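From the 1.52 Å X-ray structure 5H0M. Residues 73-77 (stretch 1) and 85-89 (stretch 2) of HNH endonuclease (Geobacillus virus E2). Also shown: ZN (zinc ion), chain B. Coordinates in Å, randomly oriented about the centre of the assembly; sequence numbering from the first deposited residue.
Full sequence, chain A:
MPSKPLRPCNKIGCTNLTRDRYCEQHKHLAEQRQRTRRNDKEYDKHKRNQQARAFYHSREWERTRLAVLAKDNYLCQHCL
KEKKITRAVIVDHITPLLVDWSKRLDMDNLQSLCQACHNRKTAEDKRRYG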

# COMPACT_ATOMS: atom_id res chain seq x y z
N ASN A 73 -4.77 -11.72 -9.47
CA ASN A 73 -4.77 -13.18 -9.35
C ASN A 73 -3.86 -13.67 -8.22
O ASN A 73 -3.24 -14.71 -8.31
CB ASN A 73 -4.34 -13.82 -10.68
CG ASN A 73 -5.34 -13.56 -11.79
OD1 ASN A 73 -6.55 -13.69 -11.59
ND2 ASN A 73 -4.84 -13.21 -12.97
N TYR A 74 -3.81 -12.89 -7.14
CA TYR A 74 -3.05 -13.22 -5.94
C TYR A 74 -1.56 -13.40 -6.22
O TYR A 74 -0.87 -14.06 -5.45
CB TYR A 74 -3.68 -14.42 -5.20
CG TYR A 74 -4.90 -14.03 -4.40
CD1 TYR A 74 -6.11 -13.83 -5.03
CD2 TYR A 74 -4.82 -13.81 -3.03
CE1 TYR A 74 -7.24 -13.45 -4.32
CE2 TYR A 74 -5.94 -13.44 -2.30
CZ TYR A 74 -7.15 -13.25 -2.96
OH TYR A 74 -8.26 -12.87 -2.23
N LEU A 75 -1.07 -12.81 -7.30
CA LEU A 75 0.35 -12.86 -7.62
C LEU A 75 1.07 -11.55 -7.32
O LEU A 75 0.55 -10.47 -7.59
CB LEU A 75 0.56 -13.17 -9.10
CG LEU A 75 0.07 -14.54 -9.55
CD1 LEU A 75 0.34 -14.69 -11.03
CD2 LEU A 75 0.76 -15.65 -8.76
N CYS A 76 2.29 -11.66 -6.82
CA CYS A 76 3.13 -10.50 -6.61
C CYS A 76 3.42 -9.82 -7.94
O CYS A 76 3.96 -10.44 -8.84
CB CYS A 76 4.44 -10.88 -5.94
SG CYS A 76 5.59 -9.49 -5.78
N GLN A 77 3.05 -8.55 -8.06
CA GLN A 77 3.19 -7.83 -9.33
C GLN A 77 4.61 -7.42 -9.64
O GLN A 77 4.96 -7.26 -10.80
CB GLN A 77 2.24 -6.62 -9.34
CG GLN A 77 0.78 -7.02 -9.24
CD GLN A 77 0.34 -7.92 -10.38
OE1 GLN A 77 0.06 -9.11 -10.20
NE2 GLN A 77 0.32 -7.37 -11.57
N ILE A 85 7.02 -16.07 -10.48
CA ILE A 85 5.71 -16.38 -9.94
C ILE A 85 5.80 -16.56 -8.43
O ILE A 85 6.41 -17.51 -7.94
CB ILE A 85 5.11 -17.64 -10.58
CG1 ILE A 85 4.94 -17.46 -12.09
CG2 ILE A 85 3.80 -18.00 -9.92
CD1 ILE A 85 4.04 -16.32 -12.52
N THR A 86 5.18 -15.63 -7.70
CA THR A 86 5.19 -15.64 -6.24
C THR A 86 3.84 -15.22 -5.72
O THR A 86 3.28 -14.22 -6.17
CB THR A 86 6.24 -14.67 -5.68
OG1 THR A 86 7.50 -14.88 -6.34
CG2 THR A 86 6.41 -14.89 -4.18
N ARG A 87 3.32 -15.97 -4.76
CA ARG A 87 2.06 -15.62 -4.12
C ARG A 87 2.19 -14.28 -3.39
O ARG A 87 3.13 -14.07 -2.64
CB ARG A 87 1.68 -16.69 -3.11
CG ARG A 87 0.39 -16.42 -2.37
CD ARG A 87 -0.75 -17.16 -3.01
NE ARG A 87 -2.01 -16.95 -2.30
CZ ARG A 87 -3.19 -17.34 -2.76
NH1 ARG A 87 -3.27 -17.96 -3.93
NH2 ARG A 87 -4.29 -17.11 -2.06
N ALA A 88 1.22 -13.39 -3.60
CA ALA A 88 1.16 -12.14 -2.85
C ALA A 88 0.64 -12.37 -1.44
O ALA A 88 -0.25 -13.20 -1.24
CB ALA A 88 0.28 -11.15 -3.55
N VAL A 89 1.17 -11.60 -0.50
CA VAL A 89 0.75 -11.66 0.91
C VAL A 89 0.24 -10.34 1.46
O VAL A 89 -0.29 -10.30 2.57
CB VAL A 89 1.88 -12.17 1.82
CG1 VAL A 89 2.26 -13.60 1.44
CG2 VAL A 89 3.09 -11.26 1.80
ZN ZN B . 7.61 -10.41 -5.20
O HOH W 1 4.36 -13.30 -9.35

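Ile85 opens stretch 2 with an apolar contact. Its CA-to-CB bond points sideways, but with both chi angles in m the end of the side chain comes nearer to stretch 1, and Ile85 CG2 lies 4.0 Å from Leu75 CD2. Leu75 meets it with chi1 m and chi2 t; its CA-to-CB bond points away overall, yet its end comes nearer to the other stretch. Two branched aliphatic side chains suit this place because they can shield one another without needing polar partners.

Thr86 contributes mainly through its backbone. Thr86 O accepts a hydrogen bond from Cys76 N at 2.8 Å, and the angle of 178° at the hydrogen makes the bond essentially linear. Thr86 O also receives a CA-H...O contact from Leu75 CA at 3.5 Å, with a less favourable angle of 135°. At its amide, Thr86 N donates to water 1 at 3.0 Å, and that water donates to Cys76 O at 2.9 Å, so the water bridges two backbone groups that do not meet directly. The side chains of this pair approach only at 4.2 Å, Thr86 CB to Cys76 CB.

Arg87 faces Leu75 in the single beta bridge, with their CA atoms 4.8 Å apart. Arg87 CA makes a CA-H...O contact with Tyr74 O at 3.6 Å and 140°. Although CA-to-CB points away, the long side chain leads its end back, placing Arg87 NH2 3.5 Å from Tyr74 CD2. That carbon lies over one face of the guanidinium, while NH2 approaches the tyrosine ring obliquely. The exposed arginine thus packs against the tyrosine ring through NH2 while remaining accessible to solvent.

Ala88 supplies the second backbone hydrogen bond: Ala88 N donates to Tyr74 O at 2.9 Å and 173°. Together with the bond from Cys76 N to Thr86 O, it flanks the Leu75–Arg87 pair. Ala88 is buried and its CA-to-CB bond points toward stretch 1, with Ala88 CB coming within 3.9 Å of Leu75 C; a methyl group fits this close backbone approach, where the CA atoms of Ala88 and Cys76 are 4.6 Å apart. Cys76 is also buried, and its chi1 of 175° (t) accompanies a Cys76 SG that binds ZN at 2.3 Å, alongside three ligand atoms elsewhere in the structure, and caps the following helix. One residue therefore joins the metal site to the paired backbones.

Val89 points its CA-to-CB bond away and makes no contact with stretch 1, ending the interface. In all, 356 Å² is buried, summed over both stretches.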